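Local coordinates for protein ribonucleotide monophosphatase NagD (Escherichia coli, PDB 2C4N) that hydrolyses ribonucleoside monophosphates to the nucleoside and phosphate with the help of magnesium, probably accepting a broad range of other phosphorylated compounds as well, at residues Asn5-Ile10 with Thr196-Asp201; Pro37-Thr42 with Leu186-Ala191; Gly214-Leu219 with Pro237-Pro242. All blocks are in the same frame, centred on the assembly; numbering follows the deposited sequence.

Contact 1. Residues Asn5-Ile10 with Thr196-Asp201. With MG (magnesium ion), chain B.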
ATOM      1  N   ASN A   5     -37.910   0.531  -8.404  1.00 23.31           N
ATOM      2  CA  ASN A   5     -37.408  -0.057  -7.160  1.00 21.05           C
ATOM      3  C   ASN A   5     -36.454   0.930  -6.494  1.00 20.26           C
ATOM      4  O   ASN A   5     -35.833   1.754  -7.167  1.00 18.62           O
ATOM      5  CB  ASN A   5     -36.657  -1.354  -7.464  1.00 23.26           C
ATOM      6  CG  ASN A   5     -37.443  -2.285  -8.366  1.00 24.90           C
ATOM      7  OD1 ASN A   5     -38.311  -3.033  -7.909  1.00 25.99           O
ATOM      8  ND2 ASN A   5     -37.146  -2.238  -9.660  1.00 26.10           N
ATOM      9  N   VAL A   6     -36.314   0.833  -5.178  1.00 18.57           N
ATOM     10  CA  VAL A   6     -35.443   1.754  -4.463  1.00 17.51           C
ATOM     11  C   VAL A   6     -34.578   1.105  -3.393  1.00 17.51           C
ATOM     12  O   VAL A   6     -35.076   0.361  -2.554  1.00 17.14           O
ATOM     13  CB  VAL A   6     -36.261   2.872  -3.765  1.00 20.03           C
ATOM     14  CG1 VAL A   6     -35.321   3.808  -3.001  1.00 19.18           C
ATOM     15  CG2 VAL A   6     -37.078   3.654  -4.793  1.00 19.25           C
ATOM     16  N   ILE A   7     -33.277   1.384  -3.446  1.00 16.65           N
ATOM     17  CA  ILE A   7     -32.344   0.904  -2.434  1.00 16.44           C
ATOM     18  C   ILE A   7     -31.942   2.192  -1.729  1.00 16.85           C
ATOM     19  O   ILE A   7     -31.450   3.128  -2.368  1.00 18.50           O
ATOM     20  CB  ILE A   7     -31.072   0.272  -3.031  1.00 16.63           C
ATOM     21  CG1 ILE A   7     -31.410  -1.042  -3.737  1.00 15.86           C
ATOM     22  CG2 ILE A   7     -30.056   0.013  -1.917  1.00 16.82           C
ATOM     23  CD1 ILE A   7     -30.199  -1.696  -4.410  1.00 19.25           C
ATOM     24  N   CYS A   8     -32.169   2.261  -0.426  1.00 15.66           N
ATOM     25  CA  CYS A   8     -31.826   3.467   0.302  1.00 14.67           C
ATOM     26  C   CYS A   8     -30.904   3.171   1.465  1.00 15.22           C
ATOM     27  O   CYS A   8     -31.216   2.359   2.339  1.00 17.09           O
ATOM     28  CB  CYS A   8     -33.091   4.162   0.813  1.00 17.02           C
ATOM     29  SG  CYS A   8     -32.795   5.766   1.603  1.00 17.85           S
ATOM     30  N   ASP A   9     -29.757   3.836   1.467  1.00 14.76           N
ATOM     31  CA  ASP A   9     -28.796   3.661   2.537  1.00 14.92           C
ATOM     32  C   ASP A   9     -29.390   4.208   3.837  1.00 15.12           C
ATOM     33  O   ASP A   9     -30.224   5.115   3.816  1.00 15.55           O
ATOM     34  CB  ASP A   9     -27.504   4.392   2.199  1.00 16.31           C
ATOM     35  CG  ASP A   9     -26.510   4.324   3.316  1.00 17.80           C
ATOM     36  OD1 ASP A   9     -26.132   3.200   3.710  1.00 18.07           O
ATOM     37  OD2 ASP A   9     -26.121   5.396   3.803  1.00 19.29           O
ATOM     38  N   ILE A  10     -28.953   3.667   4.966  1.00 14.48           N
ATOM     39  CA  ILE A  10     -29.488   4.091   6.257  1.00 16.12           C
ATOM     40  C   ILE A  10     -28.769   5.239   6.953  1.00 14.92           C
ATOM     41  O   ILE A  10     -29.305   6.342   7.061  1.00 15.75           O
ATOM     42  CB  ILE A  10     -29.569   2.876   7.225  1.00 18.31           C
ATOM     43  CG1 ILE A  10     -30.630   1.899   6.711  1.00 17.51           C
ATOM     44  CG2 ILE A  10     -29.893   3.339   8.650  1.00 15.45           C
ATOM     45  CD1 ILE A  10     -30.689   0.579   7.462  1.00 17.75           C
ATOM     46  N   THR A 196     -33.771   0.671 -11.096  1.00 20.69           N
ATOM     47  CA  THR A 196     -33.526   0.846  -9.672  1.00 19.23           C
ATOM     48  C   THR A 196     -32.596   2.009  -9.397  1.00 19.01           C
ATOM     49  O   THR A 196     -31.646   2.256 -10.139  1.00 17.77           O
ATOM     50  CB  THR A 196     -32.925  -0.430  -9.056  1.00 20.44           C
ATOM     51  OG1 THR A 196     -33.793  -1.538  -9.326  1.00 19.31           O
ATOM     52  CG2 THR A 196     -32.766  -0.277  -7.543  1.00 19.65           C
ATOM     53  N   VAL A 197     -32.896   2.738  -8.332  1.00 19.48           N
ATOM     54  CA  VAL A 197     -32.079   3.866  -7.928  1.00 17.60           C
ATOM     55  C   VAL A 197     -31.579   3.561  -6.528  1.00 16.88           C
ATOM     56  O   VAL A 197     -32.241   2.860  -5.763  1.00 17.99           O
ATOM     57  CB  VAL A 197     -32.908   5.182  -7.879  1.00 22.52           C
ATOM     58  CG1 VAL A 197     -34.036   5.053  -6.858  1.00 20.65           C
ATOM     59  CG2 VAL A 197     -32.010   6.361  -7.521  1.00 21.17           C
ATOM     60  N   ILE A 198     -30.391   4.046  -6.206  1.00 17.20           N
ATOM     61  CA  ILE A 198     -29.874   3.868  -4.864  1.00 17.03           C
ATOM     62  C   ILE A 198     -29.657   5.266  -4.319  1.00 15.02           C
ATOM     63  O   ILE A 198     -29.179   6.146  -5.032  1.00 17.51           O
ATOM     64  CB  ILE A 198     -28.536   3.080  -4.824  1.00 15.57           C
ATOM     65  CG1 ILE A 198     -28.000   3.071  -3.384  1.00 15.92           C
ATOM     66  CG2 ILE A 198     -27.516   3.696  -5.780  1.00 14.61           C
ATOM     67  CD1 ILE A 198     -26.868   2.087  -3.158  1.00 16.34           C
ATOM     68  N   VAL A 199     -30.050   5.476  -3.069  1.00 13.90           N
ATOM     69  CA  VAL A 199     -29.880   6.767  -2.415  1.00 14.81           C
ATOM     70  C   VAL A 199     -28.826   6.564  -1.329  1.00 14.30           C
ATOM     71  O   VAL A 199     -28.932   5.641  -0.524  1.00 13.92           O
ATOM     72  CB  VAL A 199     -31.195   7.247  -1.743  1.00 17.07           C
ATOM     73  CG1 VAL A 199     -30.980   8.601  -1.089  1.00 16.63           C
ATOM     74  CG2 VAL A 199     -32.314   7.328  -2.770  1.00 16.76           C
ATOM     75  N   GLY A 200     -27.801   7.409  -1.317  1.00 15.18           N
ATOM     76  CA  GLY A 200     -26.761   7.268  -0.311  1.00 15.39           C
ATOM     77  C   GLY A 200     -26.057   8.574  -0.017  1.00 14.58           C
ATOM     78  O   GLY A 200     -26.202   9.540  -0.765  1.00 16.72           O
ATOM     79  N   ASP A 201     -25.285   8.601   1.067  1.00 13.05           N
ATOM     80  CA  ASP A 201     -24.568   9.809   1.463  1.00 13.03           C
ATOM     81  C   ASP A 201     -23.061   9.721   1.249  1.00 14.70           C
ATOM     82  O   ASP A 201     -22.357  10.721   1.393  1.00 16.45           O
ATOM     83  CB  ASP A 201     -24.821  10.114   2.937  1.00 14.18           C
ATOM     84  CG  ASP A 201     -24.280   9.034   3.844  1.00 16.10           C
ATOM     85  OD1 ASP A 201     -24.660   7.870   3.630  1.00 19.39           O
ATOM     86  OD2 ASP A 201     -23.479   9.343   4.756  1.00 16.20           O
TER
HETATM   87 MG    MG B1251     -24.327   6.057   4.955  1.00 22.83          MG
HETATM   88  O   HOH W   1     -22.600   7.100   6.133  1.00 21.42           O
HETATM   89  O   HOH W   2     -22.952   5.368   3.222  1.00 20.05           O
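Asp-9 and Asp-201 come together at a magnesium ion, each giving it one carboxylate oxygen. OD2 of Asp-9 sits 2.2 Å from the magnesium and OD1 of Asp-201 2.3 Å, which leaves these two oxygens 2.9 Å apart, a closeness of like charges that the cation would offset. The carboxylate planes are only 10° from parallel. Two waters, the backbone O of Asp-11 and a phosphate oxygen fill the other positions round the metal. The second oxygens are held too: OD1 of Asp-9 forms a salt bridge with Lys-176, while OD2 of Asp-201 accepts from the Val-224 N and from one of the metal-bound waters, tying down the rotation of both groups. With CG anti to the backbone N (chi1 176°), the Asp-9 carboxylate extends past the strand end to the metal.

Behind the metal, the strands fix where the carboxylates start. Asp-9 N donates to Val-199 O at 2.8 Å, and Val-199 N in turn to Ile-7 O; farther back Ile-7 N binds Val-197 O, and the last bond, Val-197 N to Asn-5 O at 3.3 Å, is weak. On one face Ile-7 CG2 rests 4.0 Å from both CG1 and CD1 of Ile-198, under helix 180-189. On the other, Val-6 CG2 lies 3.9 Å from Val-197 CG1 and Cys-8 SG backs onto Val-199. Two adjacent parallel strands carrying acidic residues to a magnesium ion at their C-terminal ends are characteristic of the active site of the Rossmann-like HAD fold, with Asp-9 the first aspartate of its DxD motif.

Contact 2. Residues Pro37-Thr42 with Leu186-Ala191. With PO4 (phosphate ion), chain D.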
ATOM      1  N   PRO A  37     -40.810  -1.643  -4.705  1.00 23.97           N
ATOM      2  CA  PRO A  37     -40.025  -2.482  -3.793  1.00 23.98           C
ATOM      3  C   PRO A  37     -38.959  -1.611  -3.131  1.00 22.63           C
ATOM      4  O   PRO A  37     -38.356  -0.755  -3.781  1.00 21.96           O
ATOM      5  CB  PRO A  37     -39.445  -3.545  -4.722  1.00 24.78           C
ATOM      6  CG  PRO A  37     -40.554  -3.712  -5.732  1.00 25.67           C
ATOM      7  CD  PRO A  37     -40.937  -2.279  -6.028  1.00 23.58           C
ATOM      8  N   LEU A  38     -38.744  -1.821  -1.838  1.00 20.16           N
ATOM      9  CA  LEU A  38     -37.787  -1.024  -1.086  1.00 19.25           C
ATOM     10  C   LEU A  38     -36.837  -1.845  -0.227  1.00 19.68           C
ATOM     11  O   LEU A  38     -37.244  -2.795   0.442  1.00 19.55           O
ATOM     12  CB  LEU A  38     -38.538  -0.047  -0.179  1.00 19.94           C
ATOM     13  CG  LEU A  38     -37.726   0.824   0.788  1.00 20.53           C
ATOM     14  CD1 LEU A  38     -36.964   1.876  -0.004  1.00 19.52           C
ATOM     15  CD2 LEU A  38     -38.663   1.491   1.793  1.00 21.84           C
ATOM     16  N   VAL A  39     -35.566  -1.465  -0.253  1.00 15.67           N
ATOM     17  CA  VAL A  39     -34.556  -2.123   0.559  1.00 16.27           C
ATOM     18  C   VAL A  39     -33.786  -1.038   1.300  1.00 14.78           C
ATOM     19  O   VAL A  39     -33.299  -0.086   0.683  1.00 15.45           O
ATOM     20  CB  VAL A  39     -33.565  -2.938  -0.303  1.00 22.41           C
ATOM     21  CG1 VAL A  39     -32.370  -3.361   0.531  1.00 21.65           C
ATOM     22  CG2 VAL A  39     -34.260  -4.167  -0.872  1.00 22.93           C
ATOM     23  N   LEU A  40     -33.714  -1.165   2.621  1.00 14.09           N
ATOM     24  CA  LEU A  40     -32.970  -0.218   3.439  1.00 16.17           C
ATOM     25  C   LEU A  40     -31.661  -0.932   3.736  1.00 15.24           C
ATOM     26  O   LEU A  40     -31.615  -1.917   4.470  1.00 15.56           O
ATOM     27  CB  LEU A  40     -33.741   0.112   4.719  1.00 16.45           C
ATOM     28  CG  LEU A  40     -35.107   0.765   4.463  1.00 17.05           C
ATOM     29  CD1 LEU A  40     -35.688   1.256   5.787  1.00 16.11           C
ATOM     30  CD2 LEU A  40     -34.961   1.930   3.478  1.00 16.03           C
ATOM     31  N   LEU A  41     -30.597  -0.416   3.138  1.00 18.61           N
ATOM     32  CA  LEU A  41     -29.274  -1.008   3.232  1.00 17.59           C
ATOM     33  C   LEU A  41     -28.313  -0.403   4.243  1.00 18.02           C
ATOM     34  O   LEU A  41     -28.287   0.808   4.455  1.00 17.63           O
ATOM     35  CB  LEU A  41     -28.630  -0.952   1.843  1.00 18.22           C
ATOM     36  CG  LEU A  41     -27.239  -1.555   1.636  1.00 19.31           C
ATOM     37  CD1 LEU A  41     -27.350  -3.072   1.580  1.00 19.12           C
ATOM     38  CD2 LEU A  41     -26.638  -1.016   0.343  1.00 18.85           C
ATOM     39  N   THR A  42     -27.531  -1.269   4.878  1.00 16.35           N
ATOM     40  CA  THR A  42     -26.504  -0.817   5.800  1.00 15.81           C
ATOM     41  C   THR A  42     -25.321  -1.761   5.701  1.00 14.98           C
ATOM     42  O   THR A  42     -25.486  -2.976   5.599  1.00 13.12           O
ATOM     43  CB  THR A  42     -26.968  -0.751   7.269  1.00 17.92           C
ATOM     44  OG1 THR A  42     -25.856  -0.344   8.078  1.00 18.68           O
ATOM     45  CG2 THR A  42     -27.478  -2.101   7.756  1.00 18.85           C
ATOM     46  N   LEU A 186     -30.863  -6.254  -5.299  1.00 21.00           N
ATOM     47  CA  LEU A 186     -31.765  -6.311  -6.449  1.00 22.74           C
ATOM     48  C   LEU A 186     -32.478  -7.659  -6.472  1.00 23.84           C
ATOM     49  O   LEU A 186     -33.679  -7.732  -6.711  1.00 23.30           O
ATOM     50  CB  LEU A 186     -30.992  -6.123  -7.762  1.00 19.57           C
ATOM     51  CG  LEU A 186     -30.368  -4.752  -8.051  1.00 19.89           C
ATOM     52  CD1 LEU A 186     -29.521  -4.839  -9.314  1.00 22.71           C
ATOM     53  CD2 LEU A 186     -31.455  -3.707  -8.215  1.00 19.89           C
ATOM     54  N   ASN A 187     -31.753  -8.731  -6.251  1.00 23.92           N
ATOM     55  CA  ASN A 187     -32.343 -10.046  -6.235  1.00 26.78           C
ATOM     56  C   ASN A 187     -33.390 -10.135  -5.139  1.00 26.31           C
ATOM     57  O   ASN A 187     -34.355 -10.791  -5.284  1.00 26.30           O
ATOM     58  CB  ASN A 187     -31.313 -11.204  -6.112  1.00 33.99           C
ATOM     59  CG  ASN A 187     -30.217 -11.211  -7.225  1.00 38.24           C
ATOM     60  OD1 ASN A 187     -30.350 -10.575  -8.246  1.00 38.21           O
ATOM     61  ND2 ASN A 187     -29.130 -11.908  -6.973  1.00 38.48           N
ATOM     62  N   LYS A 188     -33.151  -9.472  -4.029  1.00 27.56           N
ATOM     63  CA  LYS A 188     -34.103  -9.462  -2.920  1.00 27.94           C
ATOM     64  C   LYS A 188     -35.417  -8.823  -3.361  1.00 28.08           C
ATOM     65  O   LYS A 188     -36.486  -9.205  -2.898  1.00 27.82           O
ATOM     66  CB  LYS A 188     -33.509  -8.701  -1.722  1.00 28.98           C
ATOM     67  CG  LYS A 188     -34.466  -8.476  -0.548  1.00 29.58           C
ATOM     68  CD  LYS A 188     -33.724  -7.841   0.638  1.00 32.84           C
ATOM     69  CE  LYS A 188     -34.666  -7.290   1.718  1.00 31.76           C
ATOM     70  NZ  LYS A 188     -35.426  -8.337   2.447  1.00 33.12           N
ATOM     71  N   MET A 189     -35.330  -7.853  -4.266  1.00 25.42           N
ATOM     72  CA  MET A 189     -36.520  -7.176  -4.774  1.00 26.16           C
ATOM     73  C   MET A 189     -36.958  -7.758  -6.115  1.00 26.97           C
ATOM     74  O   MET A 189     -37.973  -7.334  -6.673  1.00 26.58           O
ATOM     75  CB  MET A 189     -36.261  -5.678  -4.971  1.00 25.32           C
ATOM     76  CG  MET A 189     -35.869  -4.912  -3.725  1.00 24.48           C
ATOM     77  SD  MET A 189     -35.681  -3.147  -4.075  1.00 25.04           S
ATOM     78  CE  MET A 189     -34.049  -3.112  -4.858  1.00 23.16           C
ATOM     79  N   GLN A 190     -36.189  -8.712  -6.632  1.00 28.94           N
ATOM     80  CA  GLN A 190     -36.488  -9.311  -7.929  1.00 31.10           C
ATOM     81  C   GLN A 190     -36.553  -8.157  -8.925  1.00 30.84           C
ATOM     82  O   GLN A 190     -37.439  -8.096  -9.781  1.00 30.21           O
ATOM     83  CB  GLN A 190     -37.833 -10.042  -7.885  1.00 48.02           C
ATOM     84  CG  GLN A 190     -37.904 -11.148  -6.845  1.00 52.97           C
ATOM     85  CD  GLN A 190     -39.302 -11.724  -6.707  1.00 56.90           C
ATOM     86  OE1 GLN A 190     -39.887 -12.208  -7.678  1.00 58.23           O
ATOM     87  NE2 GLN A 190     -39.847 -11.669  -5.497  1.00 58.73           N
ATOM     88  N   ALA A 191     -35.597  -7.242  -8.804  1.00 27.82           N
ATOM     89  CA  ALA A 191     -35.551  -6.065  -9.658  1.00 26.65           C
ATOM     90  C   ALA A 191     -34.344  -6.032 -10.576  1.00 25.60           C
ATOM     91  O   ALA A 191     -33.339  -6.708 -10.332  1.00 24.58           O
ATOM     92  CB  ALA A 191     -35.563  -4.817  -8.796  1.00 25.74           C
TER
HETATM   93  P   PO4 D1253     -24.395   2.685   6.430  1.00 30.33           P
HETATM   94  O1  PO4 D1253     -25.847   2.430   6.607  1.00 31.58           O
HETATM   95  O2  PO4 D1253     -23.858   1.795   5.372  1.00 24.92           O
HETATM   96  O3  PO4 D1253     -24.184   4.089   6.044  1.00 26.21           O
HETATM   97  O4  PO4 D1253     -23.691   2.421   7.711  1.00 32.83           O
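Met-189, at the C-terminal end of helix 180-189, lays its side chain over Pro-37 and Val-39, joining a helix to the strand 38-42 it packs on in the Rossmann-like HAD core. The contact is apolar. Met-189 CG presses on Val-39 CG2 at 3.4 Å, tighter than usual for two carbons, and SD follows at 3.6 Å from the same methyl. The chain then bends at chi3 (-78°), which leaves CE 4.1 Å from Val-39 CG2. Pro-37 packs against the same side chain, its CB 3.8 Å from both CB and SD of Met-189. Lys-188 adds its aliphatic part, with CD 4.0 Å from Val-39 CG2, while its NZ goes on to hydrogen-bond the carbonyl of Ser-66.

No hydrogen bond crosses between the two segments; the strand spends its backbone bonds on its neighbours in the sheet, among them Val-6 and Cys-8. The helix stops in a Schellman motif with Gln-190 at positive phi, where Ala-191 N reaches back to Leu-186 O at 2.9 Å. At the far end of the strand Thr-42, a substrate-binding residue by similarity, stands beside a bound phosphate that Lys-176 holds, with Thr-42 OG1 3.1 Å from the phosphate O1.

Contact 3. Residues Gly214-Leu219 with Pro237-Pro242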
ATOM      1  N   GLY A 214     -24.745  -0.447 -12.314  1.00 23.68           N
ATOM      2  CA  GLY A 214     -25.635   0.011 -13.364  1.00 23.21           C
ATOM      3  C   GLY A 214     -26.877   0.730 -12.876  1.00 22.84           C
ATOM      4  O   GLY A 214     -27.843   0.886 -13.620  1.00 22.25           O
ATOM      5  N   LEU A 215     -26.864   1.184 -11.628  1.00 17.95           N
ATOM      6  CA  LEU A 215     -28.025   1.885 -11.082  1.00 18.09           C
ATOM      7  C   LEU A 215     -27.950   3.396 -11.202  1.00 18.07           C
ATOM      8  O   LEU A 215     -26.864   3.978 -11.295  1.00 17.48           O
ATOM      9  CB  LEU A 215     -28.205   1.557  -9.596  1.00 21.19           C
ATOM     10  CG  LEU A 215     -28.903   0.278  -9.114  1.00 21.79           C
ATOM     11  CD1 LEU A 215     -28.127  -0.942  -9.550  1.00 21.12           C
ATOM     12  CD2 LEU A 215     -29.022   0.330  -7.601  1.00 22.50           C
ATOM     13  N   GLU A 216     -29.120   4.029 -11.196  1.00 18.53           N
ATOM     14  CA  GLU A 216     -29.184   5.480 -11.199  1.00 20.49           C
ATOM     15  C   GLU A 216     -28.855   5.778  -9.741  1.00 17.65           C
ATOM     16  O   GLU A 216     -29.229   5.009  -8.853  1.00 15.90           O
ATOM     17  CB  GLU A 216     -30.596   5.974 -11.541  1.00 37.48           C
ATOM     18  CG  GLU A 216     -30.890   6.053 -13.030  1.00 46.10           C
ATOM     19  CD  GLU A 216     -32.231   6.698 -13.330  1.00 50.30           C
ATOM     20  OE1 GLU A 216     -32.973   7.027 -12.376  1.00 48.63           O
ATOM     21  OE2 GLU A 216     -32.540   6.872 -14.528  1.00 53.63           O
ATOM     22  N   THR A 217     -28.161   6.878  -9.486  1.00 19.15           N
ATOM     23  CA  THR A 217     -27.777   7.203  -8.121  1.00 18.49           C
ATOM     24  C   THR A 217     -28.204   8.586  -7.659  1.00 18.19           C
ATOM     25  O   THR A 217     -28.233   9.535  -8.441  1.00 17.16           O
ATOM     26  CB  THR A 217     -26.247   7.111  -7.962  1.00 18.67           C
ATOM     27  OG1 THR A 217     -25.628   8.018  -8.885  1.00 19.44           O
ATOM     28  CG2 THR A 217     -25.755   5.692  -8.259  1.00 17.99           C
ATOM     29  N   ILE A 218     -28.531   8.686  -6.376  1.00 16.62           N
ATOM     30  CA  ILE A 218     -28.910   9.958  -5.776  1.00 16.50           C
ATOM     31  C   ILE A 218     -28.055  10.157  -4.541  1.00 16.94           C
ATOM     32  O   ILE A 218     -28.075   9.342  -3.620  1.00 16.03           O
ATOM     33  CB  ILE A 218     -30.390   9.994  -5.327  1.00 19.09           C
ATOM     34  CG1 ILE A 218     -31.311   9.841  -6.538  1.00 19.15           C
ATOM     35  CG2 ILE A 218     -30.683  11.322  -4.622  1.00 18.75           C
ATOM     36  CD1 ILE A 218     -32.793   9.863  -6.184  1.00 20.58           C
ATOM     37  N   LEU A 219     -27.287  11.236  -4.529  1.00 15.80           N
ATOM     38  CA  LEU A 219     -26.444  11.539  -3.387  1.00 16.37           C
ATOM     39  C   LEU A 219     -27.139  12.572  -2.509  1.00 16.71           C
ATOM     40  O   LEU A 219     -27.590  13.599  -3.010  1.00 16.41           O
ATOM     41  CB  LEU A 219     -25.103  12.130  -3.843  1.00 15.22           C
ATOM     42  CG  LEU A 219     -24.186  12.678  -2.734  1.00 15.83           C
ATOM     43  CD1 LEU A 219     -23.533  11.528  -1.968  1.00 17.60           C
ATOM     44  CD2 LEU A 219     -23.111  13.560  -3.357  1.00 17.29           C
ATOM     45  N   PRO A 237     -23.048  11.536  -9.358  1.00 24.58           N
ATOM     46  CA  PRO A 237     -24.414  11.089  -9.079  1.00 23.27           C
ATOM     47  C   PRO A 237     -25.405  11.553 -10.136  1.00 22.97           C
ATOM     48  O   PRO A 237     -25.213  12.597 -10.760  1.00 23.16           O
ATOM     49  CB  PRO A 237     -24.715  11.720  -7.717  1.00 21.76           C
ATOM     50  CG  PRO A 237     -23.340  11.984  -7.110  1.00 23.75           C
ATOM     51  CD  PRO A 237     -22.574  12.460  -8.313  1.00 23.30           C
ATOM     52  N   SER A 238     -26.467  10.780 -10.329  1.00 21.50           N
ATOM     53  CA  SER A 238     -27.498  11.143 -11.288  1.00 22.47           C
ATOM     54  C   SER A 238     -28.172  12.419 -10.773  1.00 23.26           C
ATOM     55  O   SER A 238     -28.509  13.317 -11.548  1.00 23.79           O
ATOM     56  CB  SER A 238     -28.524  10.014 -11.399  1.00 20.90           C
ATOM     57  OG  SER A 238     -27.889   8.782 -11.699  1.00 19.53           O
ATOM     58  N   TRP A 239     -28.353  12.483  -9.456  1.00 22.40           N
ATOM     59  CA  TRP A 239     -28.970  13.630  -8.782  1.00 22.78           C
ATOM     60  C   TRP A 239     -28.302  13.859  -7.427  1.00 21.78           C
ATOM     61  O   TRP A 239     -27.696  12.943  -6.861  1.00 20.37           O
ATOM     62  CB  TRP A 239     -30.456  13.377  -8.527  1.00 32.44           C
ATOM     63  CG  TRP A 239     -31.295  13.212  -9.744  1.00 39.08           C
ATOM     64  CD1 TRP A 239     -31.774  14.200 -10.556  1.00 41.01           C
ATOM     65  CD2 TRP A 239     -31.794  11.979 -10.271  1.00 41.85           C
ATOM     66  NE1 TRP A 239     -32.547  13.656 -11.555  1.00 44.46           N
ATOM     67  CE2 TRP A 239     -32.576  12.293 -11.403  1.00 43.55           C
ATOM     68  CE3 TRP A 239     -31.655  10.635  -9.894  1.00 43.91           C
ATOM     69  CZ2 TRP A 239     -33.223  11.310 -12.164  1.00 44.99           C
ATOM     70  CZ3 TRP A 239     -32.299   9.657 -10.650  1.00 43.76           C
ATOM     71  CH2 TRP A 239     -33.072  10.003 -11.771  1.00 45.49           C
ATOM     72  N   ILE A 240     -28.437  15.078  -6.907  1.00 19.76           N
ATOM     73  CA  ILE A 240     -27.877  15.438  -5.608  1.00 18.20           C
ATOM     74  C   ILE A 240     -28.865  16.330  -4.856  1.00 19.47           C
ATOM     75  O   ILE A 240     -29.358  17.313  -5.404  1.00 18.16           O
ATOM     76  CB  ILE A 240     -26.555  16.221  -5.744  1.00 18.37           C
ATOM     77  CG1 ILE A 240     -25.550  15.427  -6.580  1.00 17.33           C
ATOM     78  CG2 ILE A 240     -25.981  16.505  -4.356  1.00 18.86           C
ATOM     79  CD1 ILE A 240     -24.269  16.177  -6.865  1.00 18.87           C
ATOM     80  N   TYR A 241     -29.161  15.979  -3.608  1.00 18.79           N
ATOM     81  CA  TYR A 241     -30.071  16.780  -2.790  1.00 19.40           C
ATOM     82  C   TYR A 241     -29.508  16.934  -1.387  1.00 18.46           C
ATOM     83  O   TYR A 241     -28.692  16.124  -0.943  1.00 17.54           O
ATOM     84  CB  TYR A 241     -31.458  16.131  -2.693  1.00 22.15           C
ATOM     85  CG  TYR A 241     -32.191  16.038  -4.008  1.00 24.19           C
ATOM     86  CD1 TYR A 241     -32.161  14.868  -4.763  1.00 24.79           C
ATOM     87  CD2 TYR A 241     -32.889  17.133  -4.516  1.00 22.41           C
ATOM     88  CE1 TYR A 241     -32.804  14.789  -5.990  1.00 26.06           C
ATOM     89  CE2 TYR A 241     -33.534  17.067  -5.741  1.00 25.88           C
ATOM     90  CZ  TYR A 241     -33.487  15.892  -6.477  1.00 26.99           C
ATOM     91  OH  TYR A 241     -34.107  15.825  -7.704  1.00 27.50           O
ATOM     92  N   PRO A 242     -29.929  17.988  -0.671  1.00 18.46           N
ATOM     93  CA  PRO A 242     -29.445  18.206   0.693  1.00 18.59           C
ATOM     94  C   PRO A 242     -29.813  16.996   1.555  1.00 16.08           C
ATOM     95  O   PRO A 242     -29.012  16.536   2.363  1.00 16.63           O
ATOM     96  CB  PRO A 242     -30.185  19.470   1.125  1.00 24.59           C
ATOM     97  CG  PRO A 242     -30.352  20.215  -0.165  1.00 26.03           C
ATOM     98  CD  PRO A 242     -30.766  19.117  -1.117  1.00 24.90           C
TER
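Ile-218 divides its branches between two aromatic rings, Trp-239 and Tyr-241, where strand 239-241 lies parallel to strand 216-220 at one edge of the Rossmann-like sheet within this chain. CG1, set anti to the carbonyl carbon (chi1 -63°), approaches the indole obliquely at CE3, 3.5 Å away. CG2 goes instead to the rim of the phenol, lying near the ring plane 3.8 Å from Tyr-241 CD1. The isoleucine thus fits the hollow formed by two side chains that rise two residues apart on the same face of the sheet.

Glu-216 meets the outer corner of the indole. Its OE1 lies in the ring plane, 3.0 Å from Trp-239 CH2, so a carboxylate oxygen faces the C-H rim; the carboxylate itself is turned 75° against the ring. Ser-238 CB sits over one face of the indole, toward its rim. An alanine in place of Trp-239 would probably open a gap beside Ile-218 CG1 and leave the Glu-216 carboxylate freer to turn.

On the opposite face of the sheet from Ile-218, Leu-219 is the bump. Its CB rests on the proline ring, 3.7 Å from Pro-237 CG, the two side chains pointing the same way, and its CD2 reaches toward Ile-240 CG2. Leu-203 of helix 203-212 closes over both Leu-219 and Pro-237.

Backbone bonds run from Trp-239 N to Thr-217 O, Leu-219 N to Trp-239 O and Tyr-241 N to Leu-219 O. At the strand start, hydroxyls join in reciprocally: Ser-238 N donates to Thr-217 OG1 at 3.2 Å, and Thr-217 N to Ser-238 OG at 2.9 Å, nearly straight at 165°.

All three contacts belong to one parallel sheet, read outward from its middle. Contact 1 joins the two central strands and is wholly buried, with contacts 2 and 3 each centred about 9 Å from it and partly exposed. The sheet is continuous: Cys-8 N bonds to Val-39 O toward contact 2, and Ile-218 N to Ile-198 O toward contact 3. Contacts 1 and 3 both pair strands, but the first ends in acids on a metal, whereas the third sets aromatic rings beside an isoleucine and has two hydroxyls accepting backbone N-H groups. Contact 2 differs in kind, a helix laid on a strand by apolar packing; its Leu-186 also touches Leu-215 of contact 3.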